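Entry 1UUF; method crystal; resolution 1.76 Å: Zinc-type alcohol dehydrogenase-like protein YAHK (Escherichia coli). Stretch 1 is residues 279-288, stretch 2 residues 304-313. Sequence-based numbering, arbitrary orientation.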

ATOM      1  N   LYS A 279       1.674  -7.766  -9.858  1.00 11.67           N
ATOM      2  CA  LYS A 279       2.948  -8.480  -9.825  1.00 12.02           C
ATOM      3  C   LYS A 279       3.522  -8.266  -8.433  1.00 12.76           C
ATOM      4  O   LYS A 279       2.987  -7.486  -7.645  1.00 11.16           O
ATOM      5  CB  LYS A 279       3.929  -7.885 -10.834  1.00 15.16           C
ATOM      6  CG  LYS A 279       3.534  -8.052 -12.287  1.00 16.11           C
ATOM      7  CD  LYS A 279       4.379  -7.159 -13.183  1.00 19.47           C
ATOM      8  CE  LYS A 279       5.867  -7.460 -13.048  1.00 21.71           C
ATOM      9  NZ  LYS A 279       6.670  -6.591 -13.954  1.00 21.99           N
ATOM     10  N   ARG A 280       4.612  -8.963  -8.135  1.00 12.61           N
ATOM     11  CA  ARG A 280       5.281  -8.807  -6.854  1.00 11.54           C
ATOM     12  C   ARG A 280       5.702  -7.343  -6.776  1.00 12.06           C
ATOM     13  O   ARG A 280       6.173  -6.774  -7.766  1.00 11.57           O
ATOM     14  CB  ARG A 280       6.507  -9.727  -6.792  1.00 12.38           C
ATOM     15  CG  ARG A 280       7.361  -9.577  -5.535  1.00 12.23           C
ATOM     16  CD  ARG A 280       8.515  -8.614  -5.759  1.00 13.31           C
ATOM     17  NE  ARG A 280       9.446  -9.113  -6.769  1.00 14.34           N
ATOM     18  CZ  ARG A 280      10.518  -8.452  -7.191  1.00 16.55           C
ATOM     19  NH1 ARG A 280      10.805  -7.257  -6.691  1.00 17.44           N
ATOM     20  NH2 ARG A 280      11.299  -8.984  -8.121  1.00 15.80           N
ATOM     21  N   ASP A 281       5.519  -6.743  -5.600  1.00 11.52           N
ATOM     22  CA  ASP A 281       5.845  -5.341  -5.354  1.00 12.55           C
ATOM     23  C   ASP A 281       4.934  -4.383  -6.119  1.00 12.65           C
ATOM     24  O   ASP A 281       5.222  -3.190  -6.219  1.00 12.44           O
ATOM     25  CB  ASP A 281       7.309  -5.042  -5.698  1.00 13.78           C
ATOM     26  CG  ASP A 281       8.254  -5.343  -4.542  1.00 15.75           C
ATOM     27  OD1 ASP A 281       7.850  -5.130  -3.377  1.00 17.38           O
ATOM     28  OD2 ASP A 281       9.400  -5.771  -4.795  1.00 16.07           O
ATOM     29  N   GLY A 282       3.832  -4.912  -6.645  1.00 10.92           N
ATOM     30  CA  GLY A 282       2.886  -4.091  -7.381  1.00 10.20           C
ATOM     31  C   GLY A 282       1.944  -3.348  -6.452  1.00 10.56           C
ATOM     32  O   GLY A 282       1.769  -3.731  -5.298  1.00  9.93           O
ATOM     33  N   THR A 283       1.318  -2.291  -6.957  1.00  9.52           N
ATOM     34  CA  THR A 283       0.407  -1.502  -6.142  1.00  9.70           C
ATOM     35  C   THR A 283      -0.881  -1.172  -6.873  1.00 10.50           C
ATOM     36  O   THR A 283      -0.873  -0.969  -8.084  1.00 10.42           O
ATOM     37  CB  THR A 283       1.052  -0.154  -5.752  1.00 11.53           C
ATOM     38  OG1 THR A 283       2.205  -0.386  -4.937  1.00 13.55           O
ATOM     39  CG2 THR A 283       0.055   0.728  -4.996  1.00 11.70           C
ATOM     40  N   MET A 284      -1.989  -1.144  -6.136  1.00  9.70           N
ATOM     41  CA  MET A 284      -3.261  -0.725  -6.719  1.00  9.23           C
ATOM     42  C   MET A 284      -3.608   0.515  -5.921  1.00 10.00           C
ATOM     43  O   MET A 284      -3.679   0.468  -4.691  1.00  9.74           O
ATOM     44  CB  MET A 284      -4.379  -1.755  -6.551  1.00 10.27           C
ATOM     45  CG  MET A 284      -5.747  -1.157  -6.920  1.00 10.34           C
ATOM     46  SD  MET A 284      -7.066  -2.365  -7.133  1.00 12.60           S
ATOM     47  CE  MET A 284      -7.105  -3.096  -5.496  1.00 13.42           C
ATOM     48  N   THR A 285      -3.796   1.630  -6.613  1.00  8.83           N
ATOM     49  CA  THR A 285      -4.117   2.879  -5.939  1.00  9.35           C
ATOM     50  C   THR A 285      -5.545   3.282  -6.238  1.00  8.97           C
ATOM     51  O   THR A 285      -5.970   3.267  -7.390  1.00  9.45           O
ATOM     52  CB  THR A 285      -3.165   3.997  -6.392  1.00  8.90           C
ATOM     53  OG1 THR A 285      -1.830   3.651  -6.008  1.00  8.87           O
ATOM     54  CG2 THR A 285      -3.545   5.335  -5.756  1.00 10.92           C
ATOM     55  N   LEU A 286      -6.278   3.637  -5.188  1.00  9.63           N
ATOM     56  CA  LEU A 286      -7.671   4.038  -5.319  1.00  9.59           C
ATOM     57  C   LEU A 286      -7.772   5.564  -5.375  1.00 10.40           C
ATOM     58  O   LEU A 286      -7.115   6.259  -4.601  1.00 10.14           O
ATOM     59  CB  LEU A 286      -8.470   3.526  -4.116  1.00 12.38           C
ATOM     60  CG  LEU A 286      -8.181   2.096  -3.650  1.00 16.90           C
ATOM     61  CD1 LEU A 286      -8.992   1.793  -2.399  1.00 19.23           C
ATOM     62  CD2 LEU A 286      -8.505   1.116  -4.754  1.00 18.19           C
ATOM     63  N   VAL A 287      -8.586   6.084  -6.291  1.00 10.44           N
ATOM     64  CA  VAL A 287      -8.769   7.531  -6.397  1.00 10.74           C
ATOM     65  C   VAL A 287     -10.240   7.929  -6.461  1.00 13.46           C
ATOM     66  O   VAL A 287     -10.568   9.116  -6.418  1.00 13.54           O
ATOM     67  CB  VAL A 287      -8.042   8.125  -7.632  1.00 10.57           C
ATOM     68  CG1 VAL A 287      -6.550   7.932  -7.492  1.00 10.10           C
ATOM     69  CG2 VAL A 287      -8.553   7.471  -8.910  1.00 11.95           C
ATOM     70  N   GLY A 288     -11.124   6.941  -6.562  1.00 13.27           N
ATOM     71  CA  GLY A 288     -12.546   7.241  -6.609  1.00 20.71           C
ATOM     72  C   GLY A 288     -13.059   7.768  -5.276  1.00 24.09           C
ATOM     73  O   GLY A 288     -12.432   7.562  -4.239  1.00 24.36           O
TER
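Stretch 2, residues 304-313: MKRRAIAGSM

Stretch 2 runs beside stretch 1 as a parallel neighbour in a β-sheet. Its residues Ala308 to Gly311 are extended, with phi between -119° and -144° and psi between 128° and 176°, and they pair with the strand that ends at Leu286. The N-to-C directions of the two strands differ by 27° (signed crossing angle -27°), and their axes approach to 4.4 Å. The register follows from the CA–CA distances: 4.7 Å for Thr283 and Ala308, 5.0 Å for Met284 and Ile309, 4.5 Å for Thr285 and Ala310, and 4.8 Å for Leu286 and Gly311. Just before the strand, Arg306 has positive phi and psi (50°/52°).

The backbone hydrogen bonds follow the parallel pattern: Ala308 bonds to Gly282 and Met284, the residues flanking Thr283, and Ala310 to Met284 and Leu286, the residues flanking Thr285. Ala308 N donates to Gly282 O (3.1 Å) and Ala308 O accepts from Met284 N (3.0 Å); Ala310 N donates to Met284 O (2.9 Å) and Ala310 O accepts from Leu286 N (2.8 Å). Ser312 N to Leu286 O is longer, at 3.3 Å with an N-H...O angle of 138°. CA-H...O contacts accompany this ladder, such as Ile309 CA to Met284 O and Thr285 CA to Ala310 O, both 3.3 Å.

Ahead of the ladder, stretch 1 makes a type II turn from Lys279 to Gly282, closed by Gly282 N to Lys279 O at 2.9 Å. Within it, Asp281 N donates to Lys305 O (2.9 Å, 162°), so the turn is tied to stretch 2 ahead of its strand.

Charge reinforces this end. Arg306 meets the Asp281 carboxylate through two hydrogen bonds of a salt bridge, Arg306 NE to Asp281 OD1 at 2.8 Å and Arg306 NH2 to Asp281 OD2 at 3.0 Å, with OD1 near the guanidinium plane. Arg280 NH1 also reaches Asp281 OD2 (2.8 Å), so the carboxylate lies between two arginines whose Arg280 NH1 and Arg306 NH2 are 4.4 Å apart.

Side chains sort by sheet face. Ile309 shares one face with Met284 and Leu286: Met284 CE lies 3.6 Å from Ile309 CD1, and Leu286 CD1 4.2 Å from Ile309 CG2. On the other, Ala308 CB is 3.9 Å from Thr283 OG1 and Ala310 CB is 3.8 Å from Thr285 OG1, a hydroxyl left without a polar partner in the model.

Two waters bridge carbonyls by donating: one to Gly282 O (3.2 Å) and Arg306 O (2.9 Å), the other to Val287 O (2.7 Å) and Ser312 O (2.8 Å).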

ATOM      1  N   MET A 304       1.729 -12.440   0.399  1.00 11.12           N
ATOM      2  CA  MET A 304       2.342 -13.390  -0.522  1.00 13.90           C
ATOM      3  C   MET A 304       3.217 -12.806  -1.626  1.00 13.00           C
ATOM      4  O   MET A 304       4.097 -13.497  -2.134  1.00 10.51           O
ATOM      5  CB  MET A 304       1.260 -14.268  -1.158  1.00 18.81           C
ATOM      6  CG  MET A 304       0.608 -15.247  -0.197  1.00 24.95           C
ATOM      7  SD  MET A 304       1.790 -16.435   0.482  1.00 35.26           S
ATOM      8  CE  MET A 304       1.990 -17.551  -0.917  1.00 30.95           C
ATOM      9  N   LYS A 305       2.991 -11.549  -2.002  1.00 10.99           N
ATOM     10  CA  LYS A 305       3.781 -10.943  -3.070  1.00 10.75           C
ATOM     11  C   LYS A 305       4.238  -9.524  -2.768  1.00 10.07           C
ATOM     12  O   LYS A 305       4.632  -8.794  -3.676  1.00 10.76           O
ATOM     13  CB  LYS A 305       2.978 -10.936  -4.376  1.00 11.62           C
ATOM     14  CG  LYS A 305       2.718 -12.319  -4.959  1.00 13.25           C
ATOM     15  CD  LYS A 305       4.002 -12.952  -5.467  1.00 13.87           C
ATOM     16  CE  LYS A 305       3.717 -14.270  -6.171  1.00 17.55           C
ATOM     17  NZ  LYS A 305       4.975 -14.928  -6.614  1.00 18.83           N
ATOM     18  N   ARG A 306       4.195  -9.147  -1.495  1.00  9.38           N
ATOM     19  CA  ARG A 306       4.587  -7.806  -1.069  1.00  8.93           C
ATOM     20  C   ARG A 306       3.896  -6.752  -1.927  1.00  8.55           C
ATOM     21  O   ARG A 306       4.535  -5.863  -2.500  1.00  9.59           O
ATOM     22  CB  ARG A 306       6.108  -7.629  -1.141  1.00  8.89           C
ATOM     23  CG  ARG A 306       6.587  -6.425  -0.334  1.00  9.27           C
ATOM     24  CD  ARG A 306       8.069  -6.531   0.004  1.00  8.53           C
ATOM     25  NE  ARG A 306       8.904  -6.490  -1.193  1.00 10.06           N
ATOM     26  CZ  ARG A 306      10.210  -6.725  -1.201  1.00 12.71           C
ATOM     27  NH1 ARG A 306      10.842  -7.025  -0.072  1.00 12.63           N
ATOM     28  NH2 ARG A 306      10.887  -6.657  -2.341  1.00 13.22           N
ATOM     29  N   ARG A 307       2.579  -6.872  -2.016  1.00  8.15           N
ATOM     30  CA  ARG A 307       1.770  -5.937  -2.788  1.00  8.38           C
ATOM     31  C   ARG A 307       1.240  -4.881  -1.842  1.00  8.67           C
ATOM     32  O   ARG A 307       1.314  -5.036  -0.623  1.00  9.88           O
ATOM     33  CB  ARG A 307       0.592  -6.660  -3.421  1.00  8.11           C
ATOM     34  CG  ARG A 307       0.960  -7.659  -4.493  1.00  8.93           C
ATOM     35  CD  ARG A 307      -0.137  -8.697  -4.583  1.00 11.05           C
ATOM     36  NE  ARG A 307      -0.036  -9.543  -5.765  1.00 10.15           N
ATOM     37  CZ  ARG A 307      -0.525 -10.776  -5.831  1.00 12.08           C
ATOM     38  NH1 ARG A 307      -1.134 -11.301  -4.776  1.00 13.68           N
ATOM     39  NH2 ARG A 307      -0.420 -11.473  -6.952  1.00 12.32           N
ATOM     40  N   ALA A 308       0.697  -3.808  -2.402  1.00  8.59           N
ATOM     41  CA  ALA A 308       0.158  -2.743  -1.579  1.00  8.36           C
ATOM     42  C   ALA A 308      -1.084  -2.116  -2.189  1.00  9.81           C
ATOM     43  O   ALA A 308      -1.294  -2.164  -3.407  1.00  8.28           O
ATOM     44  CB  ALA A 308       1.221  -1.667  -1.373  1.00 10.70           C
ATOM     45  N   ILE A 309      -1.912  -1.548  -1.321  1.00  8.48           N
ATOM     46  CA  ILE A 309      -3.101  -0.827  -1.743  1.00 10.37           C
ATOM     47  C   ILE A 309      -2.838   0.576  -1.217  1.00  9.84           C
ATOM     48  O   ILE A 309      -2.509   0.754  -0.047  1.00 10.62           O
ATOM     49  CB  ILE A 309      -4.384  -1.387  -1.099  1.00 11.89           C
ATOM     50  CG1 ILE A 309      -4.559  -2.858  -1.484  1.00 15.14           C
ATOM     51  CG2 ILE A 309      -5.590  -0.565  -1.548  1.00 12.33           C
ATOM     52  CD1 ILE A 309      -4.576  -3.112  -2.974  1.00 20.22           C
ATOM     53  N   ALA A 310      -2.959   1.570  -2.085  1.00  9.01           N
ATOM     54  CA  ALA A 310      -2.705   2.942  -1.685  1.00  8.10           C
ATOM     55  C   ALA A 310      -3.834   3.848  -2.139  1.00  8.15           C
ATOM     56  O   ALA A 310      -4.776   3.413  -2.798  1.00  8.55           O
ATOM     57  CB  ALA A 310      -1.384   3.420  -2.284  1.00  9.65           C
ATOM     58  N   GLY A 311      -3.734   5.112  -1.757  1.00  8.21           N
ATOM     59  CA  GLY A 311      -4.732   6.083  -2.153  1.00  8.94           C
ATOM     60  C   GLY A 311      -4.006   7.300  -2.685  1.00  7.88           C
ATOM     61  O   GLY A 311      -2.801   7.444  -2.490  1.00  8.54           O
ATOM     62  N   SER A 312      -4.731   8.173  -3.370  1.00  8.05           N
ATOM     63  CA  SER A 312      -4.134   9.384  -3.910  1.00  9.91           C
ATOM     64  C   SER A 312      -5.252  10.363  -4.230  1.00  9.03           C
ATOM     65  O   SER A 312      -6.350   9.947  -4.585  1.00 10.56           O
ATOM     66  CB  SER A 312      -3.348   9.064  -5.188  1.00 12.09           C
ATOM     67  OG  SER A 312      -2.781  10.236  -5.758  1.00 12.02           O
ATOM     68  N   MET A 313      -4.998  11.656  -4.059  1.00 11.52           N
ATOM     69  CA  MET A 313      -6.015  12.639  -4.412  1.00 12.50           C
ATOM     70  C   MET A 313      -5.389  13.800  -5.172  1.00 12.13           C
ATOM     71  O   MET A 313      -4.316  14.301  -4.811  1.00 11.12           O
ATOM     72  CB  MET A 313      -6.793  13.129  -3.185  1.00 16.99           C
ATOM     73  CG  MET A 313      -5.997  13.805  -2.104  1.00 17.94           C
ATOM     74  SD  MET A 313      -7.137  14.565  -0.907  1.00 21.06           S
ATOM     75  CE  MET A 313      -6.784  16.304  -1.181  1.00 24.72           C
TER
HETATM   76  O   HOH W   1       4.021  -3.116  -3.127  1.00 17.94           O
HETATM   77  O   HOH W   2      -8.950  10.825  -5.156  1.00 12.95           O